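Local coordinates for protein endonuclease III (PDB 1ORN) that probably removes oxidised pyrimidine bases from DNA in base excision repair, and is trapped here as a covalent intermediate with its DNA, at residues 21-27 / 186-191; 36-41 / 124-129; 139-145 / 164-169. All blocks are in the same frame, centred on the assembly; numbering follows the deposited sequence.

Interaction 1. Residues 21-27 / 186-191; sequences FPDAHCE and FFGRYH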
loop_
_atom_site.group_PDB
_atom_site.type_symbol
_atom_site.label_atom_id
_atom_site.label_comp_id
_atom_site.label_asym_id
_atom_site.label_seq_id
_atom_site.Cartn_x
_atom_site.Cartn_y
_atom_site.Cartn_z
ATOM N N PHE C 21 10.456 9.885 -10.099
ATOM C CA PHE C 21 9.646 8.719 -10.439
ATOM C C PHE C 21 8.357 9.138 -11.136
ATOM O O PHE C 21 7.264 9.010 -10.586
ATOM C CB PHE C 21 9.337 7.926 -9.169
ATOM C CG PHE C 21 10.563 7.406 -8.478
ATOM C CD1 PHE C 21 11.307 6.376 -9.042
ATOM C CD2 PHE C 21 11.002 7.971 -7.286
ATOM C CE1 PHE C 21 12.472 5.918 -8.430
ATOM C CE2 PHE C 21 12.166 7.520 -6.667
ATOM C CZ PHE C 21 12.901 6.494 -7.239
ATOM N N PRO C 22 8.472 9.650 -12.369
ATOM C CA PRO C 22 7.309 10.092 -13.142
ATOM C C PRO C 22 6.363 8.959 -13.539
ATOM O O PRO C 22 5.197 9.204 -13.843
ATOM C CB PRO C 22 7.944 10.773 -14.353
ATOM C CG PRO C 22 9.200 9.976 -14.556
ATOM C CD PRO C 22 9.717 9.832 -13.141
ATOM N N ASP C 23 6.865 7.728 -13.532
ATOM C CA ASP C 23 6.034 6.597 -13.913
ATOM C C ASP C 23 5.606 5.695 -12.766
ATOM O O ASP C 23 5.236 4.544 -12.990
ATOM N N ALA C 24 5.647 6.210 -11.541
ATOM C CA ALA C 24 5.259 5.421 -10.369
ATOM C C ALA C 24 3.817 4.908 -10.461
ATOM O O ALA C 24 2.897 5.656 -10.790
ATOM C CB ALA C 24 5.441 6.253 -9.105
ATOM N N HIS C 25 3.624 3.630 -10.145
ATOM C CA HIS C 25 2.301 3.010 -10.213
ATOM C C HIS C 25 2.173 1.844 -9.228
ATOM O O HIS C 25 3.126 1.486 -8.541
ATOM C CB HIS C 25 2.062 2.482 -11.631
ATOM C CG HIS C 25 3.118 1.525 -12.095
ATOM N ND1 HIS C 25 4.404 1.924 -12.396
ATOM C CD2 HIS C 25 3.099 0.179 -12.246
ATOM C CE1 HIS C 25 5.131 0.866 -12.708
ATOM N NE2 HIS C 25 4.364 -0.206 -12.624
ATOM N N CYS C 26 0.985 1.252 -9.161
ATOM C CA CYS C 26 0.777 0.098 -8.293
ATOM C C CYS C 26 1.474 -1.054 -9.008
ATOM O O CYS C 26 1.192 -1.321 -10.177
ATOM C CB CYS C 26 -0.714 -0.207 -8.144
ATOM S SG CYS C 26 -1.059 -1.760 -7.272
ATOM N N GLU C 27 2.383 -1.735 -8.319
ATOM C CA GLU C 27 3.111 -2.831 -8.944
ATOM C C GLU C 27 2.509 -4.225 -8.767
ATOM O O GLU C 27 3.106 -5.215 -9.191
ATOM C CB GLU C 27 4.569 -2.827 -8.472
ATOM C CG GLU C 27 5.276 -1.500 -8.728
ATOM C CD GLU C 27 6.793 -1.623 -8.740
ATOM O OE1 GLU C 27 7.343 -2.134 -9.739
ATOM O OE2 GLU C 27 7.438 -1.209 -7.753
ATOM N N PHE C 186 7.448 4.675 -4.387
ATOM C CA PHE C 186 8.606 4.420 -5.231
ATOM C C PHE C 186 9.841 5.086 -4.636
ATOM O O PHE C 186 10.920 4.502 -4.615
ATOM C CB PHE C 186 8.359 4.942 -6.647
ATOM C CG PHE C 186 7.824 3.895 -7.593
ATOM C CD1 PHE C 186 6.673 3.173 -7.285
ATOM C CD2 PHE C 186 8.473 3.635 -8.802
ATOM C CE1 PHE C 186 6.176 2.209 -8.163
ATOM C CE2 PHE C 186 7.984 2.674 -9.686
ATOM C CZ PHE C 186 6.835 1.961 -9.368
ATOM N N PHE C 187 9.674 6.309 -4.146
ATOM C CA PHE C 187 10.788 7.043 -3.555
ATOM C C PHE C 187 11.383 6.229 -2.409
ATOM O O PHE C 187 12.593 6.076 -2.307
ATOM C CB PHE C 187 10.304 8.406 -3.046
ATOM C CG PHE C 187 11.401 9.294 -2.532
ATOM C CD1 PHE C 187 12.247 9.960 -3.412
ATOM C CD2 PHE C 187 11.591 9.466 -1.162
ATOM C CE1 PHE C 187 13.267 10.787 -2.935
ATOM C CE2 PHE C 187 12.606 10.287 -0.676
ATOM C CZ PHE C 187 13.446 10.950 -1.568
ATOM N N GLY C 188 10.523 5.690 -1.550
ATOM C CA GLY C 188 11.012 4.898 -0.434
ATOM C C GLY C 188 11.509 3.518 -0.839
ATOM O O GLY C 188 12.495 3.014 -0.295
ATOM N N ARG C 189 10.834 2.898 -1.800
ATOM C CA ARG C 189 11.217 1.555 -2.229
ATOM C C ARG C 189 12.544 1.513 -2.976
ATOM O O ARG C 189 13.380 0.639 -2.733
ATOM C CB ARG C 189 10.122 0.959 -3.122
ATOM C CG ARG C 189 10.406 -0.459 -3.619
ATOM C CD ARG C 189 9.199 -1.022 -4.364
ATOM N NE ARG C 189 8.069 -1.221 -3.459
ATOM C CZ ARG C 189 6.793 -1.115 -3.812
ATOM N NH1 ARG C 189 6.465 -0.808 -5.058
ATOM N NH2 ARG C 189 5.839 -1.317 -2.914
ATOM N N TYR C 190 12.746 2.484 -3.856
ATOM C CA TYR C 190 13.942 2.521 -4.688
ATOM C C TYR C 190 15.013 3.557 -4.370
ATOM O O TYR C 190 16.123 3.471 -4.894
ATOM C CB TYR C 190 13.514 2.690 -6.139
ATOM C CG TYR C 190 12.610 1.584 -6.619
ATOM C CD1 TYR C 190 13.099 0.288 -6.795
ATOM C CD2 TYR C 190 11.263 1.826 -6.879
ATOM C CE1 TYR C 190 12.261 -0.746 -7.220
ATOM C CE2 TYR C 190 10.416 0.799 -7.301
ATOM C CZ TYR C 190 10.922 -0.482 -7.468
ATOM O OH TYR C 190 10.086 -1.505 -7.870
ATOM N N HIS C 191 14.700 4.526 -3.522
ATOM C CA HIS C 191 15.671 5.571 -3.207
ATOM C C HIS C 191 15.920 5.727 -1.708
ATOM O O HIS C 191 17.016 5.456 -1.221
ATOM C CB HIS C 191 15.186 6.898 -3.791
ATOM C CG HIS C 191 16.207 7.989 -3.746
ATOM N ND1 HIS C 191 17.373 7.947 -4.480
ATOM C CD2 HIS C 191 16.230 9.161 -3.067
ATOM C CE1 HIS C 191 18.070 9.048 -4.257
ATOM N NE2 HIS C 191 17.398 9.801 -3.404
#

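Interaction 2. Residues 36-41 / 124-129; sequences LLIAVV and KTANVV. With nucleotides of chain B.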
loop_
_atom_site.group_PDB
_atom_site.type_symbol
_atom_site.label_atom_id
_atom_site.label_comp_id
_atom_site.label_asym_id
_atom_site.label_seq_id
_atom_site.Cartn_x
_atom_site.Cartn_y
_atom_site.Cartn_z
ATOM N N LEU C 36 -7.450 -7.569 -7.262
ATOM C CA LEU C 36 -6.667 -6.538 -6.581
ATOM C C LEU C 36 -6.840 -6.694 -5.071
ATOM O O LEU C 36 -5.865 -6.664 -4.327
ATOM C CB LEU C 36 -7.108 -5.127 -6.977
ATOM C CG LEU C 36 -6.363 -3.997 -6.246
ATOM C CD1 LEU C 36 -4.867 -4.064 -6.532
ATOM C CD2 LEU C 36 -6.928 -2.645 -6.667
ATOM N N LEU C 37 -8.084 -6.847 -4.630
ATOM C CA LEU C 37 -8.355 -6.990 -3.197
ATOM C C LEU C 37 -7.558 -8.132 -2.590
ATOM O O LEU C 37 -6.916 -7.965 -1.548
ATOM C CB LEU C 37 -9.849 -7.213 -2.950
ATOM C CG LEU C 37 -10.255 -7.442 -1.483
ATOM C CD1 LEU C 37 -9.866 -6.233 -0.642
ATOM C CD2 LEU C 37 -11.751 -7.685 -1.411
ATOM N N ILE C 38 -7.593 -9.303 -3.223
ATOM C CA ILE C 38 -6.850 -10.441 -2.687
ATOM C C ILE C 38 -5.353 -10.140 -2.667
ATOM O O ILE C 38 -4.663 -10.401 -1.678
ATOM C CB ILE C 38 -7.069 -11.725 -3.521
ATOM C CG1 ILE C 38 -8.543 -12.142 -3.465
ATOM C CG2 ILE C 38 -6.153 -12.842 -3.005
ATOM C CD1 ILE C 38 -9.052 -12.420 -2.066
ATOM N N ALA C 39 -4.854 -9.584 -3.767
ATOM C CA ALA C 39 -3.439 -9.261 -3.867
ATOM C C ALA C 39 -2.949 -8.289 -2.787
ATOM O O ALA C 39 -1.879 -8.485 -2.209
ATOM C CB ALA C 39 -3.129 -8.700 -5.258
ATOM N N VAL C 40 -3.736 -7.256 -2.505
ATOM C CA VAL C 40 -3.343 -6.272 -1.507
ATOM C C VAL C 40 -3.387 -6.882 -0.107
ATOM O O VAL C 40 -2.535 -6.585 0.722
ATOM C CB VAL C 40 -4.237 -5.015 -1.583
ATOM C CG1 VAL C 40 -3.818 -3.993 -0.524
ATOM C CG2 VAL C 40 -4.094 -4.381 -2.967
ATOM N N VAL C 41 -4.362 -7.748 0.141
ATOM C CA VAL C 41 -4.452 -8.402 1.451
ATOM C C VAL C 41 -3.185 -9.239 1.660
ATOM O O VAL C 41 -2.587 -9.229 2.741
ATOM C CB VAL C 41 -5.695 -9.324 1.545
ATOM C CG1 VAL C 41 -5.584 -10.257 2.761
ATOM C CG2 VAL C 41 -6.955 -8.466 1.681
ATOM N N LYS C 124 -5.055 0.827 5.320
ATOM C CA LYS C 124 -4.117 0.842 4.198
ATOM C C LYS C 124 -4.658 0.027 3.023
ATOM O O LYS C 124 -4.664 0.491 1.882
ATOM C CB LYS C 124 -2.750 0.293 4.642
ATOM C CG LYS C 124 -1.691 0.164 3.536
ATOM C CD LYS C 124 -1.670 -1.235 2.917
ATOM C CE LYS C 124 -0.511 -1.379 1.909
ATOM N NZ LYS C 124 -0.399 -2.727 1.253
ATOM N N THR C 125 -5.107 -1.188 3.306
ATOM C CA THR C 125 -5.623 -2.070 2.268
ATOM C C THR C 125 -6.832 -1.459 1.576
ATOM O O THR C 125 -6.905 -1.432 0.342
ATOM C CB THR C 125 -5.967 -3.442 2.859
ATOM O OG1 THR C 125 -4.761 -4.044 3.356
ATOM C CG2 THR C 125 -6.584 -4.365 1.813
ATOM N N ALA C 126 -7.772 -0.948 2.364
ATOM C CA ALA C 126 -8.973 -0.340 1.795
ATOM C C ALA C 126 -8.640 0.867 0.911
ATOM O O ALA C 126 -9.229 1.039 -0.155
ATOM C CB ALA C 126 -9.939 0.069 2.909
ATOM N N ASN C 127 -7.705 1.703 1.348
ATOM C CA ASN C 127 -7.315 2.868 0.556
ATOM C C ASN C 127 -6.685 2.483 -0.778
ATOM O O ASN C 127 -6.943 3.130 -1.796
ATOM C CB ASN C 127 -6.358 3.769 1.338
ATOM C CG ASN C 127 -7.088 4.658 2.342
ATOM O OD1 ASN C 127 -8.315 4.746 2.324
ATOM N ND2 ASN C 127 -6.336 5.324 3.208
ATOM N N VAL C 128 -5.844 1.454 -0.784
ATOM C CA VAL C 128 -5.230 1.031 -2.042
ATOM C C VAL C 128 -6.311 0.573 -3.004
ATOM O O VAL C 128 -6.319 0.963 -4.177
ATOM C CB VAL C 128 -4.231 -0.129 -1.843
ATOM C CG1 VAL C 128 -3.827 -0.707 -3.197
ATOM C CG2 VAL C 128 -3.011 0.366 -1.100
ATOM N N VAL C 129 -7.232 -0.247 -2.513
ATOM C CA VAL C 129 -8.297 -0.762 -3.353
ATOM C C VAL C 129 -9.204 0.325 -3.939
ATOM O O VAL C 129 -9.429 0.345 -5.154
ATOM C CB VAL C 129 -9.149 -1.804 -2.585
ATOM C CG1 VAL C 129 -10.346 -2.257 -3.438
ATOM C CG2 VAL C 129 -8.277 -3.003 -2.239
ATOM P P DT B 9 -3.852 -2.703 6.835
ATOM O OP1 DT B 9 -4.790 -2.770 5.693
ATOM O OP2 DT B 9 -3.699 -1.444 7.606
ATOM O "O5'" DT B 9 -4.220 -3.867 7.845
ATOM C "C5'" DT B 9 -4.332 -5.196 7.361
ATOM C "C4'" DT B 9 -4.677 -6.141 8.484
ATOM O "O4'" DT B 9 -3.511 -6.367 9.314
ATOM C "C3'" DT B 9 -5.793 -5.648 9.407
ATOM O "O3'" DT B 9 -6.867 -6.588 9.387
ATOM C "C2'" DT B 9 -5.133 -5.543 10.780
ATOM C "C1'" DT B 9 -3.917 -6.460 10.675
ATOM N N1 DT B 9 -2.763 -6.071 11.523
ATOM C C2 DT B 9 -2.133 -7.051 12.283
ATOM O O2 DT B 9 -2.494 -8.211 12.302
ATOM N N3 DT B 9 -1.067 -6.605 13.026
ATOM C C4 DT B 9 -0.581 -5.312 13.096
ATOM O O4 DT B 9 0.391 -5.056 13.807
ATOM C C5 DT B 9 -1.297 -4.340 12.289
ATOM C C7 DT B 9 -0.858 -2.912 12.317
ATOM C C6 DT B 9 -2.330 -4.769 11.553
ATOM P P DG B 8 3.450 -2.911 4.457
ATOM O OP1 DG B 8 3.894 -1.762 5.282
ATOM O OP2 DG B 8 4.352 -4.092 4.298
ATOM O "O5'" DG B 8 2.064 -3.450 5.022
ATOM C "C5'" DG B 8 1.099 -2.559 5.582
ATOM C "C4'" DG B 8 -0.090 -3.356 6.058
ATOM O "O4'" DG B 8 0.349 -4.366 6.996
ATOM C "C3'" DG B 8 -1.221 -2.597 6.746
ATOM O "O3'" DG B 8 -2.429 -3.204 6.288
ATOM C "C2'" DG B 8 -0.965 -2.849 8.227
ATOM C "C1'" DG B 8 -0.334 -4.234 8.236
ATOM N N9 DG B 8 0.650 -4.464 9.290
ATOM C C8 DG B 8 1.545 -3.562 9.810
ATOM N N7 DG B 8 2.343 -4.089 10.702
ATOM C C5 DG B 8 1.943 -5.416 10.782
ATOM C C6 DG B 8 2.450 -6.490 11.574
ATOM O O6 DG B 8 3.400 -6.485 12.363
ATOM N N1 DG B 8 1.734 -7.663 11.362
ATOM C C2 DG B 8 0.676 -7.795 10.493
ATOM N N2 DG B 8 0.107 -9.008 10.434
ATOM N N3 DG B 8 0.208 -6.808 9.738
ATOM C C4 DG B 8 0.884 -5.657 9.933
HETATM O O HOH W 1 -2.154 -4.603 2.595
#

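Interaction 3. Residues 139-145 / 164-169; sequences IAVDTHV and VEKTLM. With nucleotides of chain B.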
loop_
_atom_site.group_PDB
_atom_site.type_symbol
_atom_site.label_atom_id
_atom_site.label_comp_id
_atom_site.label_asym_id
_atom_site.label_seq_id
_atom_site.Cartn_x
_atom_site.Cartn_y
_atom_site.Cartn_z
ATOM N N ILE C 139 -4.998 8.172 0.241
ATOM C CA ILE C 139 -3.570 8.020 0.463
ATOM C C ILE C 139 -3.372 6.843 1.409
ATOM O O ILE C 139 -3.700 6.923 2.593
ATOM C CB ILE C 139 -2.960 9.280 1.103
ATOM C CG1 ILE C 139 -3.199 10.486 0.191
ATOM C CG2 ILE C 139 -1.470 9.070 1.348
ATOM C CD1 ILE C 139 -2.685 11.790 0.759
ATOM N N ALA C 140 -2.852 5.747 0.872
ATOM C CA ALA C 140 -2.602 4.554 1.663
ATOM C C ALA C 140 -1.234 4.706 2.313
ATOM O O ALA C 140 -0.230 4.881 1.621
ATOM C CB ALA C 140 -2.625 3.327 0.768
ATOM N N VAL C 141 -1.188 4.653 3.639
ATOM C CA VAL C 141 0.079 4.793 4.341
ATOM C C VAL C 141 0.618 3.436 4.796
ATOM O O VAL C 141 0.073 2.804 5.712
ATOM C CB VAL C 141 -0.058 5.739 5.558
ATOM C CG1 VAL C 141 1.290 5.869 6.279
ATOM C CG2 VAL C 141 -0.545 7.107 5.091
ATOM N N ASP C 142 1.693 3.010 4.132
ATOM C CA ASP C 142 2.376 1.746 4.387
ATOM C C ASP C 142 3.743 2.049 4.999
ATOM O O ASP C 142 4.026 3.179 5.388
ATOM C CB ASP C 142 2.615 1.018 3.067
ATOM C CG ASP C 142 3.735 1.659 2.262
ATOM O OD1 ASP C 142 3.744 2.907 2.149
ATOM O OD2 ASP C 142 4.610 0.925 1.750
ATOM N N THR C 143 4.605 1.039 5.043
ATOM C CA THR C 143 5.935 1.229 5.606
ATOM C C THR C 143 6.752 2.307 4.882
ATOM O O THR C 143 7.406 3.132 5.528
ATOM C CB THR C 143 6.732 -0.104 5.616
ATOM O OG1 THR C 143 8.037 0.135 6.151
ATOM C CG2 THR C 143 6.860 -0.678 4.208
ATOM N N HIS C 144 6.706 2.320 3.552
ATOM C CA HIS C 144 7.477 3.300 2.777
ATOM C C HIS C 144 6.976 4.730 2.959
ATOM O O HIS C 144 7.764 5.643 3.222
ATOM C CB HIS C 144 7.462 2.945 1.283
ATOM C CG HIS C 144 8.119 1.635 0.959
ATOM N ND1 HIS C 144 9.461 1.403 1.169
ATOM C CD2 HIS C 144 7.613 0.484 0.455
ATOM C CE1 HIS C 144 9.755 0.165 0.812
ATOM N NE2 HIS C 144 8.652 -0.415 0.375
ATOM N N VAL C 145 5.669 4.930 2.826
ATOM C CA VAL C 145 5.111 6.262 2.979
ATOM C C VAL C 145 5.404 6.802 4.370
ATOM O O VAL C 145 5.820 7.950 4.519
ATOM C CB VAL C 145 3.593 6.267 2.735
ATOM C CG1 VAL C 145 3.017 7.649 3.044
ATOM C CG2 VAL C 145 3.307 5.885 1.285
ATOM N N VAL C 164 -0.201 10.561 9.698
ATOM C CA VAL C 164 0.567 10.777 8.477
ATOM C C VAL C 164 -0.408 11.019 7.333
ATOM O O VAL C 164 -0.243 11.948 6.548
ATOM C CB VAL C 164 1.441 9.545 8.124
ATOM C CG1 VAL C 164 2.174 9.779 6.800
ATOM C CG2 VAL C 164 2.431 9.273 9.240
ATOM N N GLU C 165 -1.428 10.171 7.244
ATOM C CA GLU C 165 -2.430 10.283 6.186
ATOM C C GLU C 165 -3.147 11.636 6.186
ATOM O O GLU C 165 -3.300 12.276 5.138
ATOM C CB GLU C 165 -3.455 9.152 6.336
ATOM C CG GLU C 165 -4.357 8.953 5.130
ATOM C CD GLU C 165 -5.335 7.806 5.329
ATOM O OE1 GLU C 165 -4.945 6.798 5.958
ATOM O OE2 GLU C 165 -6.486 7.904 4.847
ATOM N N LYS C 166 -3.588 12.071 7.361
ATOM C CA LYS C 166 -4.295 13.339 7.457
ATOM C C LYS C 166 -3.403 14.517 7.078
ATOM O O LYS C 166 -3.862 15.460 6.436
ATOM C CB LYS C 166 -4.881 13.512 8.866
ATOM C CG LYS C 166 -5.966 12.483 9.176
ATOM C CD LYS C 166 -6.794 12.833 10.401
ATOM C CE LYS C 166 -6.002 12.784 11.688
ATOM N NZ LYS C 166 -6.852 13.215 12.843
ATOM N N THR C 167 -2.126 14.449 7.446
ATOM C CA THR C 167 -1.177 15.514 7.123
ATOM C C THR C 167 -1.054 15.664 5.612
ATOM O O THR C 167 -1.099 16.772 5.082
ATOM C CB THR C 167 0.224 15.218 7.704
ATOM O OG1 THR C 167 0.152 15.192 9.134
ATOM C CG2 THR C 167 1.223 16.285 7.273
ATOM N N LEU C 168 -0.909 14.542 4.916
ATOM C CA LEU C 168 -0.779 14.565 3.464
ATOM C C LEU C 168 -2.061 15.034 2.775
ATOM O O LEU C 168 -2.007 15.771 1.790
ATOM C CB LEU C 168 -0.387 13.175 2.960
ATOM C CG LEU C 168 1.011 12.736 3.405
ATOM C CD1 LEU C 168 1.210 11.253 3.134
ATOM C CD2 LEU C 168 2.055 13.570 2.671
ATOM N N MET C 169 -3.210 14.611 3.288
ATOM C CA MET C 169 -4.482 15.004 2.692
ATOM C C MET C 169 -4.698 16.515 2.732
ATOM O O MET C 169 -5.328 17.079 1.839
ATOM C CB MET C 169 -5.650 14.295 3.383
ATOM C CG MET C 169 -5.755 12.809 3.059
ATOM S SD MET C 169 -7.370 12.109 3.478
ATOM C CE MET C 169 -7.205 11.884 5.250
ATOM P P DG B 8 3.450 -2.911 4.457
ATOM O OP1 DG B 8 3.894 -1.762 5.282
ATOM O OP2 DG B 8 4.352 -4.092 4.298
ATOM O "O5'" DG B 8 2.064 -3.450 5.022
ATOM C "C5'" DG B 8 1.099 -2.559 5.582
ATOM C "C4'" DG B 8 -0.090 -3.356 6.058
ATOM O "O4'" DG B 8 0.349 -4.366 6.996
ATOM C "C3'" DG B 8 -1.221 -2.597 6.746
ATOM O "O3'" DG B 8 -2.429 -3.204 6.288
ATOM C "C2'" DG B 8 -0.965 -2.849 8.227
ATOM C "C1'" DG B 8 -0.334 -4.234 8.236
ATOM N N9 DG B 8 0.650 -4.464 9.290
ATOM C C8 DG B 8 1.545 -3.562 9.810
ATOM N N7 DG B 8 2.343 -4.089 10.702
ATOM C C5 DG B 8 1.943 -5.416 10.782
ATOM C C6 DG B 8 2.450 -6.490 11.574
ATOM O O6 DG B 8 3.400 -6.485 12.363
ATOM N N1 DG B 8 1.734 -7.663 11.362
ATOM C C2 DG B 8 0.676 -7.795 10.493
ATOM N N2 DG B 8 0.107 -9.008 10.434
ATOM N N3 DG B 8 0.208 -6.808 9.738
ATOM C C4 DG B 8 0.884 -5.657 9.933
ATOM P P DA B 6 10.788 -1.948 4.546
ATOM O OP1 DA B 6 11.083 -0.781 3.679
ATOM O OP2 DA B 6 10.047 -1.753 5.819
ATOM O "O5'" DA B 6 10.033 -3.038 3.661
ATOM C "C5'" DA B 6 10.585 -3.447 2.408
ATOM C "C4'" DA B 6 9.774 -4.569 1.803
ATOM O "O4'" DA B 6 9.921 -5.778 2.584
ATOM C "C3'" DA B 6 8.270 -4.313 1.689
ATOM O "O3'" DA B 6 7.810 -4.848 0.449
ATOM C "C2'" DA B 6 7.692 -5.136 2.828
ATOM C "C1'" DA B 6 8.642 -6.324 2.856
ATOM N N9 DA B 6 8.730 -7.033 4.131
ATOM C C8 DA B 6 8.746 -6.499 5.396
ATOM N N7 DA B 6 8.874 -7.392 6.344
ATOM C C5 DA B 6 8.943 -8.598 5.661
ATOM C C6 DA B 6 9.089 -9.927 6.097
ATOM N N6 DA B 6 9.208 -10.281 7.382
ATOM N N1 DA B 6 9.115 -10.896 5.156
ATOM C C2 DA B 6 9.003 -10.544 3.871
ATOM N N3 DA B 6 8.865 -9.333 3.337
ATOM C C4 DA B 6 8.842 -8.392 4.297
HETATM O O HOH W 2 -6.812 8.980 2.248
HETATM O O HOH W 3 -3.754 4.312 4.915
#

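Interaction 1. Residues 21-27 / 186-191
Residues 21-27 belong to a connection between the two domains of the endonuclease III fold, leading from helix 7-20 of the iron-sulfur cluster domain to helix 33-43 of the other. The contact holds this link on the C-terminal part of helix 177-191. Most of it is aromatic and apolar. F21 is the first residue to leave helical geometry, and a type I turn from F21 to A24 redirects the chain. F186 CB lies over one face of the F21 ring, a CH-pi contact with 4.1 Å from CB to the centroid. The F21 ring also meets the backbone and side chain of F187 (CE2 to CA 3.4 Å), and its CZ is 4.0 Å from Y190 CB. The F186 ring lies against A24: A24 CA stands almost on the ring normal, 3.8 Å from the centroid, and A24 CB is 3.7 Å from F186 CG. At the ring edge, H25 O is 3.2 Å from F186 CE1. The H25 ring is held by its own segment, with ND1 donating to D23 O (2.8 Å).

The polar part centres on one carboxylate oxygen. E27 OE2 forms a salt bridge with R189 NH1 (2.9 Å) and accepts a hydrogen bond from Y190 OH (2.7 Å).

The contact thus joins two chemistries. Aromatic and apolar packing holds the loop to the helix, and F187 carries that packing on to the iron-sulfur cluster, about 4 Å from its side chain. The negative carboxylate of E27 offsets the positive charge of the R189 guanidinium, whose NH2 also hydrogen-bonds the modified nucleotide between DA6 and DG8 of chain B, consistent with E27 steadying the guanidinium there.

Interaction 2. Residues 36-41 / 124-129
Two buried helices cross here at 145° between their N-to-C directions, so they run roughly antiparallel, with axes 9.7 Å apart. V40 is the main bump. Its two methyls straddle the facing surface: CG1 reaches T125 CG2 (3.6 Å), and CG2 reaches V128 CG1 (3.7 Å). V129 CG2 forms the next bump, 3.9 Å from L37 CD1 and 4.5 Å from V40 CG2. L36 CD2 fits against the backbone of the same turn, 4.0 Å from V129 CA. T125 CG2 in turn enters the gap between V40 and V41, with V41 CG2 at 4.1 Å. The branched side chains of V40 and T125 mesh where their CA atoms are 6.1 Å apart. Water 1 fills a polar notch beside V40, donating to V40 O and to T125 OG1 (2.8 Å each).

The helix of 124-129 is the second helix of the helix-hairpin-helix motif. T125 N and OG1 donate to DT9 OP1 of chain B (2.9 and 2.7 Å), and K124 is bonded covalently to the modified nucleotide of the DNA. Around the pair, helix 86-103 packs on L37, I38 and V41, while helix 112-115, the first of the motif, covers A126 and V129.

Interaction 3. Residues 139-145 / 164-169
E165 reaches the facing backbone through two waters, one for each carboxylate oxygen. Water 2 donates to E165 OE2 (2.8 Å) and accepts from I139 N (2.8 Å). Water 3 does the same between E165 OE1 and V141 N (2.9 Å each). OE2 also has a salt bridge to R123. Beside this, the extended residues 139-141 turn I139 and V141 toward helix 161-171. I139 CD1 meets L168 CB (3.5 Å) and M169 CG (4.0 Å). V141 CG1 touches V164 CG1 (4.0 Å).

This extended loop leads into D142, the aspartate of the HhH-GPD family motif. D142 is the N-cap of helix 143-152: OD1 accepts from V145 N (2.9 Å) and OD2 from H144 N (3.1 Å). OD2 also hydrogen-bonds the modified nucleotide of the DNA. The helix start faces phosphate: T143 N donates to DG8 OP1 (2.9 Å) and T143 OG1 to DA6 OP2 (2.8 Å), both of chain B. Within that first turn, V145 CG1 packs on L168 CD1 (4.0 Å).

Overall arrangement
Each of the three contacts sends at least one residue to the trapped, modified nucleotide. Interaction 2 carries K124, whose NZ is covalently linked to it. Interaction 3 brings D142 and H144 to the same nucleotide, and interaction 1 brings R189. The centres of interactions 1 and 2 lie about 18 Å apart; interaction 3 is centred about 15 Å from each. It touches both. H144 ND1 packs 3.6 Å from G188 C, and N127 ND2 is 3.1 Å from E165 OE2, a probable hydrogen bond. Interactions 2 and 3 follow in series within the loop closed by interaction 1. The cluster adjoins interaction 1, whereas the side chain of V145 in interaction 3 is about 13 Å from it.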